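PDB 5MRU: tetracycline Repressor, class A, which represses the tetracycline resistance gene tetA by binding its operator DNA through a helix-turn-helix, and loosens its hold on DNA when tetracycline binds. Local coordinates for the interface of chains A and B. Residues are numbered along the deposited sequence; one frame, centred on the assembly and turned at random. Chains: chain A/B, Tetracycline Repressor, class A.

Contact 1: the interface of chains A and B. Residues chain A 136, 139-140, 144; chain B 136, 139-140, 144.
Two copies of helix 127-153, one from each subunit, cross here at the centre of the TetR-family dimer interface, and the two-fold axis passes beside A:Phe140 and B:Phe140. The evidence for close crossing is that the CA atoms of A:Phe140 and B:Phe140 lie 3.9 Å apart, so the two backbones are in direct contact where the helices cross. Each phenylalanine, with 36 Å² buried, has CG anti to its backbone N (chi1 174°), which lays the ring lengthwise along the partner helix, toward that helix's N-terminal end. The ring of A:Phe140 meets chain B along one side, CD1 and CE1, rather than with its tip. Its CE1 sits 3.7 Å from B:Tyr139 CB, the methylene at the root of the tyrosine side chain, and 3.8 Å from the methyl CG2 of B:Thr136, whose side chain it crosses obliquely. That methyl is available because CG2 of B:Thr136 is anti to the backbone N, while the hydroxyl OG1 stands beside that N.

A:Tyr139 leaves the other way: CG is anti to the carbonyl carbon (chi1 -71°), and its ring runs along the partner helix in the opposite sense, toward B:Ala144. One face of this ring is covered by B:Ala144, whose CA stands 3.8 Å above the plane and is displaced toward the rim. The small side chain of alanine probably helps the backbone come this close to the aromatic face. Contacts across are van der Waals, with no nitrogen or oxygen pair within bonding reach, so burial of apolar surface probably carries this patch. Exchanging the chains reproduces every contact, down to the A:Ala144 methyl CB, which rests 3.8 Å from CD2 of B:Tyr139.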
loop_
_atom_site.group_PDB
_atom_site.type_symbol
_atom_site.label_atom_id
_atom_site.label_comp_id
_atom_site.label_asym_id
_atom_site.label_seq_id
_atom_site.Cartn_x
_atom_site.Cartn_y
_atom_site.Cartn_z
ATOM N N THR A 136 8.533 3.867 -7.181
ATOM C CA THR A 136 7.835 4.856 -6.387
ATOM C C THR A 136 6.361 5.000 -6.791
ATOM O O THR A 136 5.473 5.079 -5.951
ATOM C CB THR A 136 8.574 6.189 -6.494
ATOM O OG1 THR A 136 9.842 6.086 -5.816
ATOM C CG2 THR A 136 7.761 7.301 -5.893
ATOM N N TYR A 139 4.767 1.833 -5.559
ATOM C CA TYR A 139 4.498 1.882 -4.124
ATOM C C TYR A 139 3.352 2.800 -3.770
ATOM O O TYR A 139 2.520 2.448 -2.923
ATOM C CB TYR A 139 5.753 2.255 -3.383
ATOM C CG TYR A 139 6.749 1.140 -3.418
ATOM C CD1 TYR A 139 6.382 -0.152 -3.828
ATOM C CD2 TYR A 139 8.039 1.347 -3.003
ATOM C CE1 TYR A 139 7.285 -1.192 -3.827
ATOM C CE2 TYR A 139 8.958 0.315 -2.996
ATOM C CZ TYR A 139 8.582 -0.947 -3.419
ATOM O OH TYR A 139 9.512 -1.974 -3.401
ATOM N N PHE A 140 3.286 3.940 -4.451
ATOM C CA PHE A 140 2.217 4.902 -4.264
ATOM C C PHE A 140 0.868 4.316 -4.644
ATOM O O PHE A 140 -0.120 4.523 -3.952
ATOM C CB PHE A 140 2.450 6.134 -5.136
ATOM C CG PHE A 140 1.313 7.104 -5.110
ATOM C CD1 PHE A 140 0.953 7.723 -3.935
ATOM C CD2 PHE A 140 0.588 7.380 -6.257
ATOM C CE1 PHE A 140 -0.095 8.632 -3.903
ATOM C CE2 PHE A 140 -0.472 8.293 -6.244
ATOM C CZ PHE A 140 -0.816 8.917 -5.062
ATOM N N ALA A 144 -2.285 3.596 -2.485
ATOM C CA ALA A 144 -3.548 4.318 -2.690
ATOM C C ALA A 144 -4.723 3.330 -2.826
ATOM O O ALA A 144 -5.754 3.489 -2.171
ATOM C CB ALA A 144 -3.480 5.207 -3.895
ATOM N N THR B 136 -0.577 11.790 0.028
ATOM C CA THR B 136 0.309 11.171 -0.936
ATOM C C THR B 136 1.492 10.453 -0.269
ATOM O O THR B 136 1.857 9.344 -0.639
ATOM C CB THR B 136 0.787 12.234 -1.923
ATOM O OG1 THR B 136 -0.320 12.653 -2.745
ATOM C CG2 THR B 136 1.895 11.701 -2.788
ATOM N N TYR B 139 -0.059 7.431 1.326
ATOM C CA TYR B 139 -0.305 6.369 0.354
ATOM C C TYR B 139 0.961 5.688 -0.108
ATOM O O TYR B 139 0.989 4.456 -0.231
ATOM C CB TYR B 139 -1.095 6.912 -0.805
ATOM C CG TYR B 139 -2.502 7.219 -0.401
ATOM C CD1 TYR B 139 -3.029 6.751 0.813
ATOM C CD2 TYR B 139 -3.325 7.929 -1.235
ATOM C CE1 TYR B 139 -4.334 6.998 1.174
ATOM C CE2 TYR B 139 -4.638 8.187 -0.888
ATOM C CZ TYR B 139 -5.134 7.731 0.319
ATOM O OH TYR B 139 -6.454 7.991 0.652
ATOM N N PHE B 140 2.009 6.480 -0.310
ATOM C CA PHE B 140 3.309 5.973 -0.704
ATOM C C PHE B 140 3.897 5.062 0.359
ATOM O O PHE B 140 4.462 4.021 0.048
ATOM C CB PHE B 140 4.288 7.125 -0.922
ATOM C CG PHE B 140 5.689 6.674 -1.185
ATOM C CD1 PHE B 140 5.978 5.918 -2.298
ATOM C CD2 PHE B 140 6.712 6.986 -0.307
ATOM C CE1 PHE B 140 7.278 5.501 -2.555
ATOM C CE2 PHE B 140 8.028 6.575 -0.549
ATOM C CZ PHE B 140 8.309 5.828 -1.674
ATOM N N ALA B 144 4.758 1.272 0.261
ATOM C CA ALA B 144 6.142 0.787 0.358
ATOM C C ALA B 144 6.262 -0.302 1.443
ATOM O O ALA B 144 6.833 -1.367 1.201
ATOM C CB ALA B 144 7.095 1.907 0.645
#

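Contact 2: the interface of chains A and B. Residues chain A 132, 193-194, 196-198, 200-201; chain B 193-194, 196-198.
On the two-fold axis, at the inner end of this patch, A:Ile194 and B:Ile194 lie side by side and point the same way, their CG1 methylenes 3.7 Å apart. They belong to helix 183-199 of each subunit, a C-terminal helix of the TetR-family repressor that pairs with its twin in the dimer. CG2 of each isoleucine is anti to the backbone N, which leaves CG1 turned to the partner.

One turn further along, the helices come together at glycine. The CA atoms of A:Gly197 and B:Gly197 are 3.9 Å apart, and the absence of a side chain also lets the carbonyl O of A:Val193 come within 3.5 Å of B:Gly197 CA. Around this point the valines pack against the opposite helix. B:Val193, with 87 Å² hidden, holds CG1 anti to its backbone N (chi1 173°) and lays that methyl over the backbone of A:Ile194 and A:Gly197. The same methyl is 3.8 Å from CG of A:Leu198, the two side chains crossing obliquely. The other branch, CG2, faces outward, toward A:Asn132 of helix 127-153, which approaches it tip to tip, and toward the guanidinium of A:Arg201, whose CZ is 3.7 Å away.

At the rim, A:Arg201 follows the end of helix 183-199. Its CG occupies the crowded position between backbone N and carbonyl carbon (chi1 58°), and a bend at chi3 brings the guanidinium back over B:Val193. NH1 forms a salt bridge with the carboxylate oxygen OD2 of B:Asp196 at 3.0 Å. The N-H points away from that oxygen and the two planes stand 48° apart, so the attraction is probably mainly electrostatic and not a directed hydrogen bond. NH1 also makes a weak hydrogen bond to the carbonyl O of A:Gly197, at 3.1 Å, within its own chain.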
loop_
_atom_site.group_PDB
_atom_site.type_symbol
_atom_site.label_atom_id
_atom_site.label_comp_id
_atom_site.label_asym_id
_atom_site.label_seq_id
_atom_site.Cartn_x
_atom_site.Cartn_y
_atom_site.Cartn_z
ATOM N N ASN A 132 13.765 3.960 -9.701
ATOM C CA ASN A 132 13.063 4.758 -8.688
ATOM C C ASN A 132 11.719 5.325 -9.134
ATOM O O ASN A 132 10.772 5.336 -8.362
ATOM C CB ASN A 132 13.928 5.913 -8.169
ATOM C CG ASN A 132 13.262 6.664 -7.013
ATOM O OD1 ASN A 132 12.855 7.822 -7.145
ATOM N ND2 ASN A 132 13.119 5.985 -5.885
ATOM N N VAL A 193 2.091 15.198 -8.372
ATOM C CA VAL A 193 3.249 15.556 -7.559
ATOM C C VAL A 193 4.432 14.632 -7.856
ATOM O O VAL A 193 5.574 15.062 -8.024
ATOM C CB VAL A 193 2.907 15.449 -6.078
ATOM C CG1 VAL A 193 4.153 15.655 -5.231
ATOM C CG2 VAL A 193 1.816 16.437 -5.723
ATOM N N ILE A 194 4.162 13.350 -7.924
ATOM C CA ILE A 194 5.236 12.421 -8.196
ATOM C C ILE A 194 5.889 12.697 -9.536
ATOM O O ILE A 194 7.097 12.622 -9.657
ATOM C CB ILE A 194 4.751 10.959 -8.096
ATOM C CG1 ILE A 194 4.832 10.510 -6.624
ATOM C CG2 ILE A 194 5.554 10.033 -9.019
ATOM C CD1 ILE A 194 4.056 9.243 -6.310
ATOM N N ASP A 196 6.178 15.423 -11.126
ATOM C CA ASP A 196 6.932 16.672 -11.072
ATOM C C ASP A 196 8.338 16.395 -10.498
ATOM O O ASP A 196 9.353 16.676 -11.148
ATOM C CB ASP A 196 6.193 17.740 -10.241
ATOM C CG ASP A 196 4.908 18.254 -10.915
ATOM O OD1 ASP A 196 4.483 17.708 -11.951
ATOM O OD2 ASP A 196 4.316 19.211 -10.390
ATOM N N GLY A 197 8.396 15.805 -9.308
ATOM C CA GLY A 197 9.675 15.531 -8.656
ATOM C C GLY A 197 10.635 14.693 -9.482
ATOM O O GLY A 197 11.840 14.777 -9.296
ATOM N N LEU A 198 10.106 13.866 -10.377
ATOM C CA LEU A 198 10.948 13.130 -11.315
ATOM C C LEU A 198 11.478 14.039 -12.410
ATOM O O LEU A 198 12.628 13.892 -12.828
ATOM C CB LEU A 198 10.166 12.005 -11.972
ATOM C CG LEU A 198 9.683 10.923 -11.016
ATOM C CD1 LEU A 198 8.562 10.155 -11.695
ATOM C CD2 LEU A 198 10.825 10.004 -10.598
ATOM N N LYS A 200 12.447 16.920 -12.161
ATOM C CA LYS A 200 13.699 17.462 -11.622
ATOM C C LYS A 200 14.964 16.632 -11.940
ATOM O O LYS A 200 16.028 16.934 -11.412
ATOM C CB LYS A 200 13.599 17.685 -10.101
ATOM N N ARG A 201 14.874 15.597 -12.775
ATOM C CA ARG A 201 16.090 14.910 -13.251
ATOM C C ARG A 201 15.974 14.201 -14.623
ATOM O O ARG A 201 16.803 13.330 -14.950
ATOM C CB ARG A 201 16.590 13.946 -12.168
ATOM C CG ARG A 201 15.581 12.887 -11.749
ATOM C CD ARG A 201 15.755 12.451 -10.298
ATOM N NE ARG A 201 14.957 13.260 -9.366
ATOM C CZ ARG A 201 14.752 12.966 -8.077
ATOM N NH1 ARG A 201 14.001 13.779 -7.331
ATOM N NH2 ARG A 201 15.286 11.874 -7.521
ATOM N N VAL B 193 11.824 12.186 -4.140
ATOM C CA VAL B 193 11.065 12.612 -5.311
ATOM C C VAL B 193 9.752 13.281 -4.897
ATOM O O VAL B 193 9.363 14.333 -5.406
ATOM C CB VAL B 193 10.744 11.413 -6.195
ATOM C CG1 VAL B 193 9.811 11.824 -7.324
ATOM C CG2 VAL B 193 12.022 10.795 -6.719
ATOM N N ILE B 194 9.060 12.670 -3.964
ATOM C CA ILE B 194 7.806 13.246 -3.531
ATOM C C ILE B 194 7.999 14.634 -2.951
ATOM O O ILE B 194 7.202 15.519 -3.200
ATOM C CB ILE B 194 7.077 12.317 -2.539
ATOM C CG1 ILE B 194 6.247 11.292 -3.338
ATOM C CG2 ILE B 194 6.206 13.111 -1.555
ATOM C CD1 ILE B 194 5.773 10.098 -2.527
ATOM N N ASP B 196 10.204 16.814 -3.602
ATOM C CA ASP B 196 10.563 17.756 -4.658
ATOM C C ASP B 196 9.279 18.273 -5.340
ATOM O O ASP B 196 9.022 19.483 -5.372
ATOM C CB ASP B 196 11.519 17.116 -5.684
ATOM C CG ASP B 196 12.921 16.833 -5.115
ATOM O OD1 ASP B 196 13.146 16.984 -3.899
ATOM O OD2 ASP B 196 13.802 16.443 -5.899
ATOM N N GLY B 197 8.456 17.357 -5.843
ATOM C CA GLY B 197 7.231 17.738 -6.544
ATOM C C GLY B 197 6.290 18.613 -5.735
ATOM O O GLY B 197 5.508 19.362 -6.302
ATOM N N LEU B 198 6.343 18.504 -4.412
ATOM C CA LEU B 198 5.585 19.404 -3.549
ATOM C C LEU B 198 6.217 20.783 -3.500
ATOM O O LEU B 198 5.502 21.787 -3.473
ATOM C CB LEU B 198 5.520 18.863 -2.131
ATOM C CG LEU B 198 4.780 17.540 -1.988
ATOM C CD1 LEU B 198 5.190 16.907 -0.669
ATOM C CD2 LEU B 198 3.271 17.736 -2.076
#

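The centres of contact 1 and contact 2, measured over their C-alpha atoms, are about 13 Å apart, and both belong to one two-fold symmetric interface. Helix 127-153 connects them: it supplies all the residues of contact 1 and, one turn before A:Thr136, sends A:Asn132 to the edge of contact 2. Helix 183-199 furnishes most of contact 2. The two helices from each subunit therefore pack with their twins as a four-helix arrangement, the usual dimer core of TetR repressors. Contact 1 has no polar pair across it, whereas contact 2 adds a rim salt bridge, and together they would help hold the two DNA-binding regions in one assembly.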